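Local coordinates for IPT/TIG domain-containing protein (Bacteroides thetaiotaomicron, PDB 3TC9) that is of unknown function but probably acts as an auxiliary nutrient-binding protein, pairing an immunoglobulin-like IPT/TIG domain with a six-bladed beta-propeller, at residues Glu232-Asn237 with Ser297-Lys302; Thr261-Ile266 with Thr303-Thr308; Phe144-His149 with Ile184-Glu189. All coordinates share one frame; numbering follows the deposited sequence.

Interaction 1: Glu232-Asn237 with Ser297-Lys302; sequences ETHPIN and SDYDWK
An aromatic cluster of H234, Y299 and W301 joins two consecutive blades of the six-bladed beta-propeller, the four-stranded sheets 231-265 and 273-312. H234 follows directly on the short first strand of one blade, while Y299 lies near the end of the third strand of the next, 293-300, and W301 just past it. The H234 and Y299 side chains reach toward each other tip to tip and stack face to face, with centroids 3.8 Å apart and planes inclined by 23°. NE2 of H234 lies over the centre of the Y299 ring, and P235 CD covers the opposite face of the imidazole, toward its rim.

W301 closes the cluster from another direction: the edge of H234 faces its six-membered ring in an offset edge-to-face pair, CE1 of H234 lying 3.6 Å from CH2 of W301. I236 comes in at the indole edge, where its CG1 is 3.7 Å from CH2 of W301.

Both imidazole nitrogens are engaged. The backbone N of N237 donates to ND1 of H234 at 2.9 Å, almost straight and close to the ring plane, whereas NE2 pairs with the carbonyl of G281 in the neighbouring blade. This pattern is consistent with a proton on NE2, and the two bonds fix the rotation of the ring on which Y299 stacks. The Y299 hydroxyl has two partners as well: E239 and the amide of N237, whose ND2 donates to OH of Y299 at 2.8 Å with an angle of 172°. ND2 of N237 also donates to a water 3.1 Å away, and that water in turn donates to the backbone O of W301 at 2.7 Å.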
loop_
_atom_site.group_PDB
_atom_site.type_symbol
_atom_site.label_atom_id
_atom_site.label_comp_id
_atom_site.label_asym_id
_atom_site.label_seq_id
_atom_site.Cartn_x
_atom_site.Cartn_y
_atom_site.Cartn_z
ATOM N N GLU B 232 -2.783 -4.119 -28.195
ATOM C CA GLU B 232 -3.138 -3.628 -26.868
ATOM C C GLU B 232 -4.276 -2.619 -26.982
ATOM O O GLU B 232 -4.244 -1.770 -27.866
ATOM C CB GLU B 232 -1.890 -2.994 -26.212
ATOM C CG GLU B 232 -2.103 -2.138 -24.974
ATOM C CD GLU B 232 -2.343 -2.822 -23.641
ATOM O OE1 GLU B 232 -3.204 -3.734 -23.578
ATOM O OE2 GLU B 232 -1.750 -2.358 -22.637
ATOM N N THR B 233 -5.274 -2.717 -26.093
ATOM C CA THR B 233 -6.392 -1.783 -26.061
ATOM C C THR B 233 -6.099 -0.638 -25.098
ATOM O O THR B 233 -5.360 -0.838 -24.134
ATOM C CB THR B 233 -7.691 -2.499 -25.658
ATOM O OG1 THR B 233 -7.447 -3.278 -24.487
ATOM C CG2 THR B 233 -8.259 -3.361 -26.762
ATOM N N HIS B 234 -6.688 0.556 -25.340
ATOM C CA HIS B 234 -6.570 1.699 -24.424
ATOM C C HIS B 234 -7.439 1.389 -23.187
ATOM O O HIS B 234 -8.597 0.985 -23.358
ATOM C CB HIS B 234 -6.951 3.030 -25.088
ATOM C CG HIS B 234 -6.666 4.208 -24.209
ATOM N ND1 HIS B 234 -7.616 4.706 -23.345
ATOM C CD2 HIS B 234 -5.518 4.894 -24.033
ATOM C CE1 HIS B 234 -7.034 5.700 -22.698
ATOM N NE2 HIS B 234 -5.773 5.856 -23.082
ATOM N N PRO B 235 -6.913 1.502 -21.940
ATOM C CA PRO B 235 -7.712 1.067 -20.781
ATOM C C PRO B 235 -8.939 1.923 -20.460
ATOM O O PRO B 235 -9.807 1.448 -19.708
ATOM C CB PRO B 235 -6.699 1.072 -19.620
ATOM C CG PRO B 235 -5.638 2.028 -20.036
ATOM C CD PRO B 235 -5.544 1.905 -21.534
ATOM N N ILE B 236 -9.054 3.136 -21.039
ATOM C CA ILE B 236 -10.198 4.001 -20.772
ATOM C C ILE B 236 -11.104 4.118 -22.022
ATOM O O ILE B 236 -12.328 3.967 -21.897
ATOM C CB ILE B 236 -9.731 5.396 -20.247
ATOM C CG1 ILE B 236 -8.687 5.304 -19.088
ATOM C CG2 ILE B 236 -10.908 6.380 -19.953
ATOM C CD1 ILE B 236 -9.131 4.691 -17.741
ATOM N N ASN B 237 -10.525 4.402 -23.203
ATOM C CA ASN B 237 -11.299 4.611 -24.432
ATOM C C ASN B 237 -11.540 3.317 -25.263
ATOM O O ASN B 237 -12.376 3.332 -26.164
ATOM C CB ASN B 237 -10.662 5.710 -25.288
ATOM C CG ASN B 237 -10.705 7.101 -24.668
ATOM O OD1 ASN B 237 -11.616 7.453 -23.910
ATOM N ND2 ASN B 237 -9.723 7.932 -24.975
ATOM N N SER B 297 5.146 6.747 -25.367
ATOM C CA SER B 297 4.237 7.433 -26.288
ATOM C C SER B 297 3.093 8.018 -25.469
ATOM O O SER B 297 2.293 7.276 -24.894
ATOM C CB SER B 297 3.730 6.476 -27.359
ATOM O OG SER B 297 2.706 7.092 -28.118
ATOM N N ASP B 298 3.048 9.345 -25.367
ATOM C CA ASP B 298 2.005 10.030 -24.609
ATOM C C ASP B 298 0.674 9.936 -25.342
ATOM O O ASP B 298 0.629 9.982 -26.573
ATOM C CB ASP B 298 2.379 11.500 -24.337
ATOM C CG ASP B 298 3.466 11.688 -23.288
ATOM O OD1 ASP B 298 3.611 10.796 -22.399
ATOM O OD2 ASP B 298 4.156 12.739 -23.332
ATOM N N TYR B 299 -0.406 9.767 -24.574
ATOM C CA TYR B 299 -1.744 9.684 -25.133
ATOM C C TYR B 299 -2.371 11.074 -25.256
ATOM O O TYR B 299 -2.373 11.828 -24.281
ATOM C CB TYR B 299 -2.614 8.784 -24.265
ATOM C CG TYR B 299 -3.928 8.421 -24.907
ATOM C CD1 TYR B 299 -3.986 7.490 -25.940
ATOM C CD2 TYR B 299 -5.123 8.962 -24.446
ATOM C CE1 TYR B 299 -5.196 7.108 -26.500
ATOM C CE2 TYR B 299 -6.343 8.607 -25.017
ATOM C CZ TYR B 299 -6.373 7.671 -26.037
ATOM O OH TYR B 299 -7.563 7.279 -26.573
ATOM N N ASP B 300 -2.891 11.411 -26.449
ATOM C CA ASP B 300 -3.608 12.672 -26.689
ATOM C C ASP B 300 -5.095 12.383 -26.450
ATOM O O ASP B 300 -5.738 11.692 -27.243
ATOM C CB ASP B 300 -3.324 13.203 -28.113
ATOM C CG ASP B 300 -3.860 14.594 -28.448
ATOM O OD1 ASP B 300 -4.793 15.074 -27.738
ATOM O OD2 ASP B 300 -3.373 15.194 -29.437
ATOM N N TRP B 301 -5.617 12.860 -25.315
ATOM C CA TRP B 301 -6.997 12.596 -24.910
ATOM C C TRP B 301 -8.016 13.277 -25.814
ATOM O O TRP B 301 -9.138 12.784 -25.941
ATOM C CB TRP B 301 -7.208 12.998 -23.443
ATOM C CG TRP B 301 -6.482 12.091 -22.486
ATOM C CD1 TRP B 301 -5.215 12.253 -22.008
ATOM C CD2 TRP B 301 -6.962 10.849 -21.939
ATOM N NE1 TRP B 301 -4.895 11.222 -21.151
ATOM C CE2 TRP B 301 -5.950 10.347 -21.090
ATOM C CE3 TRP B 301 -8.168 10.130 -22.055
ATOM C CZ2 TRP B 301 -6.104 9.168 -20.360
ATOM C CZ3 TRP B 301 -8.313 8.950 -21.341
ATOM C CH2 TRP B 301 -7.291 8.482 -20.502
ATOM N N LYS B 302 -7.615 14.362 -26.476
ATOM C CA LYS B 302 -8.483 15.099 -27.380
ATOM C C LYS B 302 -8.663 14.382 -28.720
ATOM O O LYS B 302 -9.759 14.404 -29.281
ATOM C CB LYS B 302 -7.927 16.508 -27.604
ATOM C CG LYS B 302 -8.297 17.495 -26.507
ATOM C CD LYS B 302 -8.445 18.935 -27.069
ATOM C CE LYS B 302 -9.846 19.265 -27.589
ATOM N NZ LYS B 302 -9.824 20.039 -28.865
HETATM O O HOH W 1 -10.489 10.874 -24.556
#

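Interaction 2: Thr261-Ile266 with Thr303-Thr308; sequences TPLFTI and TKRLTT
The F264 ring turns its edge to the backbone of L306, whose carbonyl O lies near the ring plane, 3.4 Å from CE2 of F264. CD1 of I266, two residues on in the chain, lies in plane at the edge too. The carbonyl O of T307 approaches obliquely, 3.5 Å from CE2 of F264. The other flat group, the guanidinium of R305, has CD1 of L263 over one face, with NH1 of R305 as the closest atom at 4.3 Å. CG2 of T261 comes to the same group obliquely, 3.7 Å from NH2 of R305, the two side chains crossing at about a right angle.

F264 CG stands between the backbone N and the carbonyl carbon (chi1 44°), and the ring beyond it puts CE2 and CZ against L306 and T307. CZ of F264 reaches the aliphatic base of L306, at 4.0 Å from its CB. A carbonyl oxygen against the ring edge is an electrostatically reasonable match, since aromatic hydrogens carry partial positive charge. An alanine in place of F264 would probably open a gap beside CB of L306 and leave the carbonyl oxygen of L306 without the ring edge and that of T307 without its neighbour CE2.

These residues belong to the outermost strands, 260-265 and 305-312, of two adjacent propeller blades. The touching parts run in nearly the same direction, 21° apart, and no hydrogen bond passes between them, so the blades meet here through side chains and carbonyl groups. A G1 beta bulge, in which K304 and R305 both face D300, starts the second strand. The buried L306 side chain also touches I275 and F277 of its own blade and Y241 of the other. The other methyl of L263, CD2, lies 4.5 Å from CB of L306.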
loop_
_atom_site.group_PDB
_atom_site.type_symbol
_atom_site.label_atom_id
_atom_site.label_comp_id
_atom_site.label_asym_id
_atom_site.label_seq_id
_atom_site.Cartn_x
_atom_site.Cartn_y
_atom_site.Cartn_z
ATOM N N THR B 261 -6.412 2.892 -38.766
ATOM C CA THR B 261 -5.699 4.109 -39.095
ATOM C C THR B 261 -4.219 3.884 -38.871
ATOM O O THR B 261 -3.834 3.545 -37.749
ATOM C CB THR B 261 -6.235 5.286 -38.254
ATOM O OG1 THR B 261 -7.649 5.376 -38.426
ATOM C CG2 THR B 261 -5.587 6.623 -38.614
ATOM N N PRO B 262 -3.347 4.085 -39.889
ATOM C CA PRO B 262 -1.892 4.000 -39.621
ATOM C C PRO B 262 -1.489 5.250 -38.823
ATOM O O PRO B 262 -1.948 6.357 -39.143
ATOM C CB PRO B 262 -1.258 3.943 -41.020
ATOM C CG PRO B 262 -2.413 3.994 -42.005
ATOM C CD PRO B 262 -3.609 4.513 -41.278
ATOM N N LEU B 263 -0.710 5.088 -37.740
ATOM C CA LEU B 263 -0.396 6.242 -36.891
ATOM C C LEU B 263 0.983 6.847 -37.141
ATOM O O LEU B 263 1.079 7.989 -37.600
ATOM C CB LEU B 263 -0.549 5.874 -35.411
ATOM C CG LEU B 263 -1.762 6.448 -34.671
ATOM C CD1 LEU B 263 -3.025 6.439 -35.523
ATOM C CD2 LEU B 263 -1.994 5.702 -33.381
ATOM N N PHE B 264 2.038 6.115 -36.790
ATOM C CA PHE B 264 3.424 6.564 -36.923
ATOM C C PHE B 264 4.345 5.372 -36.999
ATOM O O PHE B 264 3.997 4.283 -36.541
ATOM C CB PHE B 264 3.844 7.482 -35.737
ATOM C CG PHE B 264 3.426 7.024 -34.352
ATOM C CD1 PHE B 264 4.128 6.026 -33.686
ATOM C CD2 PHE B 264 2.343 7.609 -33.705
ATOM C CE1 PHE B 264 3.732 5.599 -32.414
ATOM C CE2 PHE B 264 1.951 7.179 -32.434
ATOM C CZ PHE B 264 2.647 6.177 -31.801
ATOM N N THR B 265 5.528 5.602 -37.567
ATOM C CA THR B 265 6.636 4.655 -37.685
ATOM C C THR B 265 7.563 4.948 -36.474
ATOM O O THR B 265 7.691 6.122 -36.091
ATOM C CB THR B 265 7.261 4.867 -39.099
ATOM O OG1 THR B 265 6.810 3.839 -39.976
ATOM C CG2 THR B 265 8.785 4.970 -39.106
ATOM N N ILE B 266 8.185 3.914 -35.867
ATOM C CA ILE B 266 9.077 4.134 -34.720
ATOM C C ILE B 266 10.440 4.667 -35.200
ATOM O O ILE B 266 10.869 5.724 -34.726
ATOM C CB ILE B 266 9.249 2.871 -33.808
ATOM C CG1 ILE B 266 7.888 2.348 -33.240
ATOM C CG2 ILE B 266 10.288 3.109 -32.679
ATOM C CD1 ILE B 266 6.953 3.358 -32.536
ATOM N N THR B 303 -7.597 13.780 -29.251
ATOM C CA THR B 303 -7.658 13.084 -30.540
ATOM C C THR B 303 -7.872 11.575 -30.335
ATOM O O THR B 303 -8.096 10.846 -31.305
ATOM C CB THR B 303 -6.399 13.364 -31.355
ATOM O OG1 THR B 303 -5.294 12.757 -30.698
ATOM C CG2 THR B 303 -6.145 14.857 -31.549
ATOM N N LYS B 304 -7.809 11.120 -29.062
ATOM C CA LYS B 304 -7.959 9.722 -28.637
ATOM C C LYS B 304 -6.928 8.849 -29.392
ATOM O O LYS B 304 -7.275 7.798 -29.928
ATOM C CB LYS B 304 -9.417 9.222 -28.799
ATOM C CG LYS B 304 -10.382 9.952 -27.870
ATOM C CD LYS B 304 -11.783 9.379 -27.869
ATOM C CE LYS B 304 -12.712 10.262 -27.068
ATOM N NZ LYS B 304 -13.977 9.564 -26.718
ATOM N N ARG B 305 -5.650 9.323 -29.430
ATOM C CA ARG B 305 -4.530 8.658 -30.109
ATOM C C ARG B 305 -3.221 8.734 -29.360
ATOM O O ARG B 305 -2.931 9.734 -28.690
ATOM C CB ARG B 305 -4.272 9.307 -31.472
ATOM C CG ARG B 305 -5.240 8.935 -32.575
ATOM C CD ARG B 305 -5.110 9.928 -33.700
ATOM N NE ARG B 305 -6.096 9.694 -34.751
ATOM C CZ ARG B 305 -5.875 9.911 -36.044
ATOM N NH1 ARG B 305 -4.689 10.347 -36.460
ATOM N NH2 ARG B 305 -6.833 9.686 -36.934
ATOM N N LEU B 306 -2.381 7.703 -29.552
ATOM C CA LEU B 306 -1.013 7.701 -29.082
ATOM C C LEU B 306 -0.258 8.712 -29.944
ATOM O O LEU B 306 -0.638 8.931 -31.102
ATOM C CB LEU B 306 -0.414 6.295 -29.212
ATOM C CG LEU B 306 -0.696 5.313 -28.080
ATOM C CD1 LEU B 306 -0.113 3.948 -28.404
ATOM C CD2 LEU B 306 -0.149 5.817 -26.764
ATOM N N THR B 307 0.769 9.361 -29.409
ATOM C CA THR B 307 1.497 10.368 -30.203
ATOM C C THR B 307 2.964 9.959 -30.364
ATOM O O THR B 307 3.393 8.986 -29.750
ATOM C CB THR B 307 1.363 11.748 -29.540
ATOM O OG1 THR B 307 1.935 11.691 -28.232
ATOM C CG2 THR B 307 -0.078 12.238 -29.467
ATOM N N THR B 308 3.733 10.726 -31.159
ATOM C CA THR B 308 5.161 10.544 -31.482
ATOM C C THR B 308 5.954 10.115 -30.244
ATOM O O THR B 308 6.013 10.882 -29.275
ATOM C CB THR B 308 5.757 11.843 -32.108
ATOM O OG1 THR B 308 4.889 12.313 -33.142
ATOM C CG2 THR B 308 7.167 11.642 -32.664
#

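Interaction 3: Phe144-His149 with Ile184-Glu189; sequences FDPKNH and ICWTHE
P146 lies against the indole of W186, and this CH-pi contact dominates the junction of two successive propeller blades, which carry strands 141-145 and 181-186. CD of P146 stands 3.6 Å from the centroid of the five-membered ring of W186, only 14° off the ring normal. The backbone of D145 extends the cover over the same face, toward the rim of the six-membered ring, with its CA 3.8 Å from CZ2 of W186. The D145 carboxylate, its CG anti to the backbone N (chi1 178°), lies nearly parallel to the indole, their planes 11° apart.

The polar bonds stay within one segment or run to residues beyond the pair. D145 opens a type I beta turn that ends at N148. Its OD1 accepts from the backbone N of K147 at 2.9 Å, an Asx turn, and also forms a salt bridge with R212. NE1 of W186 is 3.3 Å from the carbonyl O of F144, at an angle too poor for a hydrogen bond; its partner is the hydroxyl of S143.

At the outer margin the bent K147 side chain brings CE to 3.3 Å from the carbonyl O of E189.

The pyrrolidine CD, made slightly electropositive by the adjoining amide nitrogen, suits the electron-rich indole face. With P146 inside the Asx turn, between D145 and K147, and R212 probably offsetting the charge of D145, the indole is held by dispersion and weak electrostatics on this face and by the S143 bond at NE1.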
loop_
_atom_site.group_PDB
_atom_site.type_symbol
_atom_site.label_atom_id
_atom_site.label_comp_id
_atom_site.label_asym_id
_atom_site.label_seq_id
_atom_site.Cartn_x
_atom_site.Cartn_y
_atom_site.Cartn_z
ATOM N N PHE B 144 -4.682 -11.571 -16.635
ATOM C CA PHE B 144 -5.843 -11.918 -15.828
ATOM C C PHE B 144 -7.115 -11.542 -16.564
ATOM O O PHE B 144 -7.130 -10.581 -17.328
ATOM C CB PHE B 144 -5.800 -11.185 -14.466
ATOM C CG PHE B 144 -4.999 -11.904 -13.420
ATOM C CD1 PHE B 144 -5.476 -13.083 -12.843
ATOM C CD2 PHE B 144 -3.746 -11.429 -13.029
ATOM C CE1 PHE B 144 -4.714 -13.775 -11.903
ATOM C CE2 PHE B 144 -2.984 -12.119 -12.079
ATOM C CZ PHE B 144 -3.474 -13.287 -11.527
ATOM N N ASP B 145 -8.192 -12.271 -16.309
ATOM C CA ASP B 145 -9.497 -11.899 -16.823
ATOM C C ASP B 145 -9.945 -10.683 -15.986
ATOM O O ASP B 145 -9.963 -10.794 -14.754
ATOM C CB ASP B 145 -10.474 -13.085 -16.707
ATOM C CG ASP B 145 -11.904 -12.840 -17.161
ATOM O OD1 ASP B 145 -12.285 -11.655 -17.349
ATOM O OD2 ASP B 145 -12.660 -13.827 -17.286
ATOM N N PRO B 146 -10.232 -9.502 -16.603
ATOM C CA PRO B 146 -10.631 -8.334 -15.792
ATOM C C PRO B 146 -11.906 -8.564 -14.967
ATOM O O PRO B 146 -12.075 -7.896 -13.946
ATOM C CB PRO B 146 -10.852 -7.236 -16.848
ATOM C CG PRO B 146 -10.063 -7.680 -18.042
ATOM C CD PRO B 146 -10.225 -9.162 -18.043
ATOM N N LYS B 147 -12.777 -9.516 -15.382
ATOM C CA LYS B 147 -14.037 -9.820 -14.690
ATOM C C LYS B 147 -13.912 -11.018 -13.757
ATOM O O LYS B 147 -14.865 -11.352 -13.046
ATOM C CB LYS B 147 -15.166 -10.069 -15.704
ATOM C CG LYS B 147 -15.471 -8.898 -16.637
ATOM C CD LYS B 147 -16.227 -7.787 -15.946
ATOM C CE LYS B 147 -16.717 -6.752 -16.911
ATOM N NZ LYS B 147 -17.113 -5.542 -16.176
ATOM N N ASN B 148 -12.755 -11.684 -13.766
ATOM C CA ASN B 148 -12.535 -12.833 -12.890
ATOM C C ASN B 148 -11.056 -12.955 -12.563
ATOM O O ASN B 148 -10.284 -13.499 -13.349
ATOM C CB ASN B 148 -13.076 -14.128 -13.502
ATOM C CG ASN B 148 -13.166 -15.266 -12.522
ATOM O OD1 ASN B 148 -12.622 -15.231 -11.409
ATOM N ND2 ASN B 148 -13.881 -16.299 -12.907
ATOM N N HIS B 149 -10.683 -12.474 -11.371
ATOM C CA HIS B 149 -9.318 -12.493 -10.889
ATOM C C HIS B 149 -8.847 -13.921 -10.510
ATOM O O HIS B 149 -7.669 -14.112 -10.153
ATOM C CB HIS B 149 -9.136 -11.511 -9.718
ATOM C CG HIS B 149 -7.713 -11.073 -9.567
ATOM N ND1 HIS B 149 -7.049 -10.398 -10.584
ATOM C CD2 HIS B 149 -6.849 -11.298 -8.557
ATOM C CE1 HIS B 149 -5.814 -10.224 -10.145
ATOM N NE2 HIS B 149 -5.647 -10.750 -8.931
ATOM N N ILE B 184 -2.137 -10.968 -25.496
ATOM C CA ILE B 184 -3.510 -11.009 -25.008
ATOM C C ILE B 184 -3.877 -9.639 -24.533
ATOM O O ILE B 184 -3.153 -9.047 -23.715
ATOM C CB ILE B 184 -3.769 -12.013 -23.834
ATOM C CG1 ILE B 184 -3.082 -13.347 -23.983
ATOM C CG2 ILE B 184 -5.277 -12.139 -23.469
ATOM C CD1 ILE B 184 -2.511 -13.837 -22.679
ATOM N N CYS B 185 -5.029 -9.159 -24.974
ATOM C CA CYS B 185 -5.622 -7.955 -24.426
ATOM C C CYS B 185 -7.150 -8.107 -24.464
ATOM O O CYS B 185 -7.665 -9.135 -24.922
ATOM C CB CYS B 185 -5.123 -6.663 -25.073
ATOM S SG CYS B 185 -5.450 -6.516 -26.847
ATOM N N TRP B 186 -7.851 -7.175 -23.833
ATOM C CA TRP B 186 -9.285 -7.280 -23.637
ATOM C C TRP B 186 -9.996 -6.055 -24.127
ATOM O O TRP B 186 -9.449 -4.950 -24.063
ATOM C CB TRP B 186 -9.577 -7.467 -22.137
ATOM C CG TRP B 186 -8.885 -8.660 -21.532
ATOM C CD1 TRP B 186 -7.605 -8.721 -21.052
ATOM C CD2 TRP B 186 -9.438 -9.969 -21.363
ATOM N NE1 TRP B 186 -7.329 -9.988 -20.593
ATOM C CE2 TRP B 186 -8.436 -10.778 -20.776
ATOM C CE3 TRP B 186 -10.686 -10.540 -21.657
ATOM C CZ2 TRP B 186 -8.647 -12.126 -20.476
ATOM C CZ3 TRP B 186 -10.890 -11.874 -21.351
ATOM C CH2 TRP B 186 -9.884 -12.646 -20.754
ATOM N N THR B 187 -11.249 -6.242 -24.571
ATOM C CA THR B 187 -12.128 -5.144 -24.960
ATOM C C THR B 187 -12.510 -4.448 -23.660
ATOM O O THR B 187 -12.452 -5.073 -22.586
ATOM C CB THR B 187 -13.327 -5.662 -25.751
ATOM O OG1 THR B 187 -13.987 -6.652 -24.964
ATOM C CG2 THR B 187 -12.939 -6.238 -27.101
ATOM N N HIS B 188 -12.848 -3.155 -23.733
ATOM C CA HIS B 188 -13.176 -2.374 -22.544
ATOM C C HIS B 188 -14.213 -3.049 -21.644
ATOM O O HIS B 188 -14.060 -2.999 -20.421
ATOM C CB HIS B 188 -13.624 -0.950 -22.893
ATOM C CG HIS B 188 -13.687 -0.062 -21.682
ATOM N ND1 HIS B 188 -14.880 0.502 -21.267
ATOM C CD2 HIS B 188 -12.723 0.250 -20.772
ATOM C CE1 HIS B 188 -14.606 1.154 -20.145
ATOM N NE2 HIS B 188 -13.330 1.008 -19.790
ATOM N N GLU B 189 -15.234 -3.698 -22.234
ATOM C CA GLU B 189 -16.289 -4.370 -21.469
ATOM C C GLU B 189 -15.873 -5.810 -21.038
ATOM O O GLU B 189 -16.536 -6.409 -20.187
ATOM C CB GLU B 189 -17.627 -4.361 -22.227
ATOM C CG GLU B 189 -17.675 -5.226 -23.480
ATOM C CD GLU B 189 -16.927 -4.791 -24.729
ATOM O OE1 GLU B 189 -16.523 -3.606 -24.831
ATOM O OE2 GLU B 189 -16.761 -5.655 -25.619
#

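Overall arrangement
All three contacts bridge neighbouring blades of the propeller. Interactions 1 and 2 knit the same pair, 231-265 and 273-312, at two places about 10 Å apart, centre to centre. They share the strand pair 293-300 and 305-312, where probable hydrogen bonds join OG of S297 to O of T307 (2.6 Å) and OG1 of T307 to O of D298 (2.7 Å). Interaction 3 lies two interfaces round the ring, its centre about 17 Å from that of interaction 1; a probable hydrogen bond from OG1 of T233 to O of W186, 2.6 Å, spans the interface between. Interactions 2 and 3 do not touch, their nearest atoms being about 11 Å apart.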